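Local coordinates for protein 11S globulin (Wrightia tinctoria, PDB 5WXU) that probably serves as a seed storage protein, a hexameric nutrient reservoir of the cupin family that also binds the plant hormone auxin, at residues N50-A55 and P70-L75; I355-R360 and G383-I388. One frame throughout, in Å; residues are numbered along the deposited sequence.

Contact 1: residues N50-A55 and P70-L75. With GOL (glycerol), chain T.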
ATOM      1  N   ASN B  50     -24.844  23.666 -19.625  1.00 27.53           N
ATOM      2  CA  ASN B  50     -26.242  23.471 -19.982  1.00 32.56           C
ATOM      3  C   ASN B  50     -26.462  22.000 -19.865  1.00 26.36           C
ATOM      4  O   ASN B  50     -25.558  21.247 -20.140  1.00 26.06           O
ATOM      5  CB  ASN B  50     -26.554  23.898 -21.449  1.00 36.04           C
ATOM      6  CG  ASN B  50     -26.257  25.361 -21.710  1.00 45.12           C
ATOM      7  OD1 ASN B  50     -25.284  25.695 -22.390  1.00 56.95           O
ATOM      8  ND2 ASN B  50     -27.070  26.246 -21.148  1.00 45.67           N
ATOM      9  N   PRO B  51     -27.668  21.584 -19.519  1.00 29.33           N
ATOM     10  CA  PRO B  51     -28.066  20.199 -19.736  1.00 29.08           C
ATOM     11  C   PRO B  51     -27.980  19.916 -21.215  1.00 28.35           C
ATOM     12  O   PRO B  51     -28.186  20.843 -22.072  1.00 25.75           O
ATOM     13  CB  PRO B  51     -29.532  20.150 -19.244  1.00 27.34           C
ATOM     14  CG  PRO B  51     -29.764  21.411 -18.510  1.00 30.78           C
ATOM     15  CD  PRO B  51     -28.804  22.402 -19.035  1.00 30.76           C
ATOM     16  N   LEU B  52     -27.597  18.684 -21.535  1.00 23.50           N
ATOM     17  CA  LEU B  52     -27.242  18.324 -22.904  1.00 24.90           C
ATOM     18  C   LEU B  52     -28.051  17.123 -23.279  1.00 22.88           C
ATOM     19  O   LEU B  52     -28.303  16.250 -22.435  1.00 24.15           O
ATOM     20  CB  LEU B  52     -25.731  17.918 -23.014  1.00 25.32           C
ATOM     21  CG  LEU B  52     -24.717  18.952 -22.576  1.00 27.91           C
ATOM     22  CD1 LEU B  52     -23.298  18.444 -22.745  1.00 30.14           C
ATOM     23  CD2 LEU B  52     -24.961  20.186 -23.444  1.00 34.64           C
ATOM     24  N   GLU B  53     -28.401  17.013 -24.565  1.00 22.28           N
ATOM     25  CA  GLU B  53     -29.026  15.819 -25.118  1.00 26.54           C
ATOM     26  C   GLU B  53     -28.099  15.204 -26.151  1.00 21.90           C
ATOM     27  O   GLU B  53     -27.195  15.888 -26.601  1.00 23.93           O
ATOM     28  CB  GLU B  53     -30.422  16.197 -25.654  1.00 32.93           C
ATOM     29  CG  GLU B  53     -31.436  16.130 -24.528  1.00 36.56           C
ATOM     30  CD  GLU B  53     -32.810  16.534 -24.910  1.00 50.94           C
ATOM     31  OE1 GLU B  53     -32.957  17.250 -25.944  1.00 57.37           O
ATOM     32  OE2 GLU B  53     -33.740  16.113 -24.165  1.00 57.35           O
ATOM     33  N   PRO B  54     -28.305  13.917 -26.500  1.00 22.19           N
ATOM     34  CA  PRO B  54     -27.469  13.300 -27.482  1.00 23.28           C
ATOM     35  C   PRO B  54     -27.517  14.017 -28.840  1.00 26.26           C
ATOM     36  O   PRO B  54     -28.486  14.731 -29.131  1.00 25.44           O
ATOM     37  CB  PRO B  54     -28.015  11.899 -27.610  1.00 25.79           C
ATOM     38  CG  PRO B  54     -28.874  11.658 -26.434  1.00 25.11           C
ATOM     39  CD  PRO B  54     -29.235  12.973 -25.860  1.00 23.20           C
ATOM     40  N   ALA B  55     -26.440  13.919 -29.596  1.00 26.09           N
ATOM     41  CA  ALA B  55     -26.289  14.732 -30.810  1.00 29.18           C
ATOM     42  C   ALA B  55     -26.357  13.874 -32.039  1.00 31.89           C
ATOM     43  O   ALA B  55     -26.375  14.426 -33.128  1.00 31.17           O
ATOM     44  CB  ALA B  55     -24.989  15.502 -30.805  1.00 29.95           C
ATOM     45  N   PRO B  70     -18.899  14.732 -28.281  1.00 27.73           N
ATOM     46  CA  PRO B  70     -17.629  14.604 -27.546  1.00 28.85           C
ATOM     47  C   PRO B  70     -16.800  15.847 -27.568  1.00 29.03           C
ATOM     48  O   PRO B  70     -15.940  16.005 -26.687  1.00 33.31           O
ATOM     49  CB  PRO B  70     -16.897  13.450 -28.241  1.00 29.27           C
ATOM     50  CG  PRO B  70     -17.525  13.294 -29.528  1.00 30.13           C
ATOM     51  CD  PRO B  70     -18.870  13.963 -29.538  1.00 30.26           C
ATOM     52  N   THR B  71     -17.170  16.763 -28.459  1.00 27.57           N
ATOM     53  CA  THR B  71     -16.542  18.081 -28.590  1.00 26.74           C
ATOM     54  C   THR B  71     -17.217  19.205 -27.855  1.00 27.06           C
ATOM     55  O   THR B  71     -16.696  20.368 -27.864  1.00 25.06           O
ATOM     56  CB  THR B  71     -16.407  18.501 -30.075  1.00 31.81           C
ATOM     57  OG1 THR B  71     -17.676  18.900 -30.605  1.00 34.46           O
ATOM     58  CG2 THR B  71     -15.811  17.326 -30.897  1.00 32.26           C
ATOM     59  N   SER B  72     -18.296  18.916 -27.127  1.00 23.40           N
ATOM     60  CA  SER B  72     -18.832  19.962 -26.328  1.00 23.30           C
ATOM     61  C   SER B  72     -17.815  20.370 -25.255  1.00 24.57           C
ATOM     62  O   SER B  72     -17.060  19.544 -24.728  1.00 24.74           O
ATOM     63  CB  SER B  72     -20.162  19.601 -25.702  1.00 24.54           C
ATOM     64  OG  SER B  72     -19.970  18.764 -24.634  1.00 27.45           O
ATOM     65  N   ARG B  73     -17.781  21.643 -24.965  1.00 21.52           N
ATOM     66  CA  ARG B  73     -16.864  22.140 -23.945  1.00 25.72           C
ATOM     67  C   ARG B  73     -17.050  21.416 -22.578  1.00 22.76           C
ATOM     68  O   ARG B  73     -16.052  21.066 -21.931  1.00 24.00           O
ATOM     69  CB  ARG B  73     -16.980  23.660 -23.787  1.00 30.51           C
ATOM     70  CG  ARG B  73     -16.075  24.421 -24.739  1.00 35.69           C
ATOM     71  CD  ARG B  73     -16.033  25.904 -24.454  1.00 42.50           C
ATOM     72  NE  ARG B  73     -15.268  26.338 -23.262  1.00 46.36           N
ATOM     73  CZ  ARG B  73     -13.941  26.279 -23.099  1.00 49.61           C
ATOM     74  NH1 ARG B  73     -13.153  25.754 -24.022  1.00 58.92           N
ATOM     75  NH2 ARG B  73     -13.379  26.735 -21.989  1.00 43.34           N
ATOM     76  N   GLU B  74     -18.298  21.202 -22.178  1.00 22.85           N
ATOM     77  CA  GLU B  74     -18.614  20.440 -20.940  1.00 25.53           C
ATOM     78  C   GLU B  74     -17.885  19.071 -20.888  1.00 24.59           C
ATOM     79  O   GLU B  74     -17.219  18.737 -19.880  1.00 20.45           O
ATOM     80  CB  GLU B  74     -20.090  20.144 -20.759  1.00 26.57           C
ATOM     81  CG  GLU B  74     -21.006  21.300 -20.415  1.00 32.96           C
ATOM     82  CD  GLU B  74     -21.472  22.129 -21.615  1.00 37.97           C
ATOM     83  OE1 GLU B  74     -20.915  21.995 -22.745  1.00 39.63           O
ATOM     84  OE2 GLU B  74     -22.387  22.926 -21.412  1.00 35.34           O
ATOM     85  N   LEU B  75     -18.068  18.291 -21.950  1.00 20.49           N
ATOM     86  CA  LEU B  75     -17.514  16.934 -22.042  1.00 21.92           C
ATOM     87  C   LEU B  75     -16.007  16.945 -22.152  1.00 23.04           C
ATOM     88  O   LEU B  75     -15.315  16.077 -21.559  1.00 21.96           O
ATOM     89  CB  LEU B  75     -18.109  16.146 -23.211  1.00 23.13           C
ATOM     90  CG  LEU B  75     -19.303  15.279 -22.870  1.00 23.20           C
ATOM     91  CD1 LEU B  75     -20.489  16.109 -22.546  1.00 25.78           C
ATOM     92  CD2 LEU B  75     -19.701  14.277 -23.935  1.00 22.55           C
TER
HETATM   93  C1  GOL T 507     -20.699  24.334 -26.024  1.00 49.11           C
HETATM   94  O1  GOL T 507     -19.508  23.549 -26.320  1.00 34.97           O
HETATM   95  C2  GOL T 507     -21.568  23.760 -24.893  1.00 50.54           C
HETATM   96  O2  GOL T 507     -21.948  22.393 -25.231  1.00 51.01           O
HETATM   97  C3  GOL T 507     -22.812  24.626 -24.563  1.00 51.36           C
HETATM   98  O3  GOL T 507     -23.117  24.744 -23.141  1.00 47.90           O
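Leu52 and Glu74 bury the most surface here, with Asn50 next. The leucine side chain leaves the loop that precedes strand 56-60 and reaches the first turn of helix 73-78. Its CG is anti to its own carbonyl carbon, and CD1 does the touching: it lies 3.7 Å from Leu75 CD1, the two leucines running antiparallel alongside each other, and 4.1 Å from Glu74 CB. The glutamate chain bends at chi2 (83°), which turns the carboxylate back toward Asn50. There the backbone N of Asn50 donates to Glu74 OE2 over 3.1 Å, a bent bond (135° at the hydrogen) that uses the anti lone pair. A glycerol, probably from the crystallisation liquor, sits beside the carboxylate, and its O1 takes a nearly straight bond from Arg73 N. An alanine in place of Glu74 would probably leave the loop less firmly fixed to the helix, because the carboxylate that holds Asn50 N would be gone. The helix start carries an N-cap: Ser72 OG accepts a weak bond from Leu75 N, 3.3 Å away. A capped short helix thus packs on the extended loop that leads into the first strand of the N-terminal cupin sheet, where Leu52 and Pro51 meet the C-terminal domain.

Contact 2: residues I355-R360 and G383-I388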
ATOM      1  N   ILE B 355     -20.875  14.048 -13.466  1.00 18.16           N
ATOM      2  CA  ILE B 355     -21.644  13.870 -14.697  1.00 20.05           C
ATOM      3  C   ILE B 355     -22.974  13.206 -14.285  1.00 18.96           C
ATOM      4  O   ILE B 355     -23.023  12.013 -13.891  1.00 17.26           O
ATOM      5  CB  ILE B 355     -20.892  12.965 -15.681  1.00 20.35           C
ATOM      6  CG1 ILE B 355     -19.511  13.504 -15.977  1.00 22.04           C
ATOM      7  CG2 ILE B 355     -21.692  12.743 -16.946  1.00 21.85           C
ATOM      8  CD1 ILE B 355     -18.398  12.998 -15.080  1.00 24.78           C
ATOM      9  N   SER B 356     -24.074  13.970 -14.395  1.00 19.00           N
ATOM     10  CA  SER B 356     -25.421  13.516 -13.938  1.00 18.32           C
ATOM     11  C   SER B 356     -26.365  13.220 -15.082  1.00 20.97           C
ATOM     12  O   SER B 356     -26.318  13.892 -16.083  1.00 22.15           O
ATOM     13  CB  SER B 356     -26.075  14.537 -13.076  1.00 18.35           C
ATOM     14  OG  SER B 356     -25.345  14.780 -11.865  1.00 18.85           O
ATOM     15  N   TYR B 357     -27.135  12.148 -14.929  1.00 17.58           N
ATOM     16  CA  TYR B 357     -28.180  11.797 -15.906  1.00 17.57           C
ATOM     17  C   TYR B 357     -29.495  11.757 -15.191  1.00 18.80           C
ATOM     18  O   TYR B 357     -29.618  11.107 -14.197  1.00 19.64           O
ATOM     19  CB  TYR B 357     -27.871  10.430 -16.451  1.00 17.79           C
ATOM     20  CG  TYR B 357     -28.827  10.003 -17.524  1.00 18.51           C
ATOM     21  CD1 TYR B 357     -28.805  10.629 -18.768  1.00 19.85           C
ATOM     22  CD2 TYR B 357     -29.745   9.013 -17.299  1.00 19.92           C
ATOM     23  CE1 TYR B 357     -29.748  10.294 -19.735  1.00 20.81           C
ATOM     24  CE2 TYR B 357     -30.624   8.605 -18.285  1.00 20.23           C
ATOM     25  CZ  TYR B 357     -30.605   9.260 -19.518  1.00 19.77           C
ATOM     26  OH  TYR B 357     -31.554   8.900 -20.486  1.00 25.08           O
ATOM     27  N   VAL B 358     -30.510  12.441 -15.708  1.00 18.62           N
ATOM     28  CA  VAL B 358     -31.806  12.477 -15.065  1.00 18.61           C
ATOM     29  C   VAL B 358     -32.670  11.326 -15.580  1.00 18.96           C
ATOM     30  O   VAL B 358     -33.019  11.285 -16.768  1.00 20.12           O
ATOM     31  CB  VAL B 358     -32.505  13.798 -15.366  1.00 19.55           C
ATOM     32  CG1 VAL B 358     -33.796  13.915 -14.559  1.00 18.46           C
ATOM     33  CG2 VAL B 358     -31.650  14.984 -15.058  1.00 20.88           C
ATOM     34  N   THR B 359     -32.982  10.391 -14.722  1.00 19.72           N
ATOM     35  CA  THR B 359     -33.747   9.240 -15.093  1.00 21.60           C
ATOM     36  C   THR B 359     -35.220   9.422 -14.906  1.00 21.12           C
ATOM     37  O   THR B 359     -35.981   8.695 -15.580  1.00 23.25           O
ATOM     38  CB  THR B 359     -33.308   7.989 -14.357  1.00 20.42           C
ATOM     39  OG1 THR B 359     -33.114   8.302 -12.978  1.00 22.18           O
ATOM     40  CG2 THR B 359     -31.976   7.540 -14.961  1.00 19.23           C
ATOM     41  N   ARG B 360     -35.619  10.337 -14.030  1.00 22.02           N
ATOM     42  CA  ARG B 360     -37.051  10.502 -13.677  1.00 22.94           C
ATOM     43  C   ARG B 360     -37.273  11.891 -13.252  1.00 22.30           C
ATOM     44  O   ARG B 360     -36.480  12.488 -12.498  1.00 21.28           O
ATOM     45  CB  ARG B 360     -37.510   9.601 -12.542  1.00 27.60           C
ATOM     46  CG  ARG B 360     -37.530   8.131 -12.808  1.00 34.79           C
ATOM     47  CD  ARG B 360     -38.349   7.346 -11.773  1.00 44.89           C
ATOM     48  NE  ARG B 360     -37.507   6.464 -10.944  1.00 56.76           N
ATOM     49  CZ  ARG B 360     -37.847   5.946  -9.747  1.00 60.20           C
ATOM     50  NH1 ARG B 360     -39.046   6.197  -9.192  1.00 58.56           N
ATOM     51  NH2 ARG B 360     -36.968   5.162  -9.092  1.00 47.43           N
ATOM     52  N   GLY B 383     -33.901  12.369 -19.291  1.00 21.20           N
ATOM     53  CA  GLY B 383     -33.117  12.153 -20.493  1.00 21.26           C
ATOM     54  C   GLY B 383     -31.973  13.095 -20.707  1.00 21.92           C
ATOM     55  O   GLY B 383     -31.200  12.879 -21.621  1.00 23.41           O
ATOM     56  N   GLN B 384     -31.813  14.125 -19.885  1.00 18.63           N
ATOM     57  CA  GLN B 384     -30.744  15.046 -19.996  1.00 20.49           C
ATOM     58  C   GLN B 384     -29.529  14.598 -19.141  1.00 21.09           C
ATOM     59  O   GLN B 384     -29.712  14.050 -18.061  1.00 18.29           O
ATOM     60  CB  GLN B 384     -31.142  16.469 -19.628  1.00 24.58           C
ATOM     61  CG  GLN B 384     -32.258  17.050 -20.532  1.00 24.20           C
ATOM     62  CD  GLN B 384     -32.633  18.461 -20.139  1.00 27.41           C
ATOM     63  OE1 GLN B 384     -32.728  18.754 -18.973  1.00 26.71           O
ATOM     64  NE2 GLN B 384     -32.739  19.368 -21.119  1.00 31.46           N
ATOM     65  N   LEU B 385     -28.349  14.931 -19.666  1.00 19.31           N
ATOM     66  CA  LEU B 385     -27.073  14.866 -18.980  1.00 19.94           C
ATOM     67  C   LEU B 385     -26.616  16.254 -18.553  1.00 19.98           C
ATOM     68  O   LEU B 385     -26.759  17.216 -19.316  1.00 21.98           O
ATOM     69  CB  LEU B 385     -26.042  14.295 -19.954  1.00 21.07           C
ATOM     70  CG  LEU B 385     -24.732  13.691 -19.417  1.00 21.13           C
ATOM     71  CD1 LEU B 385     -25.012  12.304 -18.829  1.00 22.95           C
ATOM     72  CD2 LEU B 385     -23.637  13.625 -20.489  1.00 23.07           C
ATOM     73  N   PHE B 386     -25.976  16.379 -17.390  1.00 19.23           N
ATOM     74  CA  PHE B 386     -25.349  17.672 -16.978  1.00 20.80           C
ATOM     75  C   PHE B 386     -24.043  17.465 -16.244  1.00 20.87           C
ATOM     76  O   PHE B 386     -23.904  16.460 -15.458  1.00 21.31           O
ATOM     77  CB  PHE B 386     -26.274  18.665 -16.206  1.00 21.07           C
ATOM     78  CG  PHE B 386     -26.888  18.167 -14.945  1.00 20.75           C
ATOM     79  CD1 PHE B 386     -26.266  18.401 -13.727  1.00 22.49           C
ATOM     80  CD2 PHE B 386     -28.119  17.536 -14.925  1.00 23.75           C
ATOM     81  CE1 PHE B 386     -26.814  17.996 -12.537  1.00 22.81           C
ATOM     82  CE2 PHE B 386     -28.663  17.094 -13.740  1.00 23.67           C
ATOM     83  CZ  PHE B 386     -28.028  17.371 -12.520  1.00 24.50           C
ATOM     84  N   ILE B 387     -23.087  18.325 -16.587  1.00 20.67           N
ATOM     85  CA  ILE B 387     -21.715  18.245 -16.071  1.00 20.78           C
ATOM     86  C   ILE B 387     -21.505  19.408 -15.115  1.00 20.07           C
ATOM     87  O   ILE B 387     -21.797  20.523 -15.455  1.00 19.47           O
ATOM     88  CB  ILE B 387     -20.665  18.276 -17.213  1.00 22.57           C
ATOM     89  CG1 ILE B 387     -20.572  16.956 -17.965  1.00 24.40           C
ATOM     90  CG2 ILE B 387     -19.265  18.457 -16.652  1.00 24.39           C
ATOM     91  CD1 ILE B 387     -21.806  16.344 -18.367  1.00 27.95           C
ATOM     92  N   ILE B 388     -21.063  19.130 -13.892  1.00 18.07           N
ATOM     93  CA  ILE B 388     -20.647  20.113 -12.935  1.00 19.15           C
ATOM     94  C   ILE B 388     -19.141  19.912 -12.673  1.00 19.61           C
ATOM     95  O   ILE B 388     -18.785  18.924 -12.002  1.00 21.18           O
ATOM     96  CB  ILE B 388     -21.415  20.079 -11.640  1.00 20.52           C
ATOM     97  CG1 ILE B 388     -22.895  20.314 -11.914  1.00 22.84           C
ATOM     98  CG2 ILE B 388     -20.962  21.214 -10.763  1.00 20.46           C
ATOM     99  CD1 ILE B 388     -23.787  19.808 -10.881  1.00 24.05           C
TER
HETATM  100  O   HOH W   1     -23.343  16.670 -12.391  1.00 28.97           O
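Two antiparallel strands of the C-terminal cupin domain pair here, strand 385-388 forming the edge, within this chain, of a sheet whose next strand is 354-359. Four backbone bonds join them. Ser356 and Phe386 form the hydrogen-bonded pair: Ser356 N to Phe386 O is the shortest bond, 2.7 Å and almost straight at 177°, and Phe386 N returns one to Ser356 O. Val358 N then donates to Gln384 O. Gly383 N closes the set on Val358 O at 2.9 Å; with the positive phi of Gly383, a side chain there would collide with the carbonyl O of the residue before, so glycine suits the position.

Ile355, Tyr357, Leu385 and Ile387 share one face. Ile355 CG2 touches both Leu385 CD1, at 3.8 Å, and Ile387 CD1, with the three side chains side by side. Tyr357 CG is anti to the backbone N (chi1 -176°), which lays the ring along the chain at Gly383 and Gln384, while its OH bonds to Arg84 from the N-terminal domain.

On the other face Phe386 CG takes the crowded position between backbone N and carbonyl carbon (chi1 58°), bringing one ring face against Ser356 CB. Val358 CG2 meets the ring edge near CE2. Ser356 OG bonds to Thr407 and to a water, which donates to Phe386 O, and Ser356 CB makes a CH-pi contact 3.6 Å from the Phe386 ring centroid.

From the N terminus, the chain runs through 50-55, passes up and down strands 56-60 and 63-67, and returns at 70-75, so contact 1 closes a short loop built round a beta hairpin. Contact 2 comes nearly three hundred residues later and closes a separate loop, from strand 354-359 through 361-368 to strand 385-388; the two follow in series and neither crosses the other. They nevertheless touch in space, their centres about 11 Å apart. Leu52 N probably donates to Leu385 O, so loop 50-55 runs beside the edge strand 385-388. Pro51 packs on Gln384, and Glu74 O meets Ile387 CG2, joining the N-terminal cupin domain to the C-terminal one.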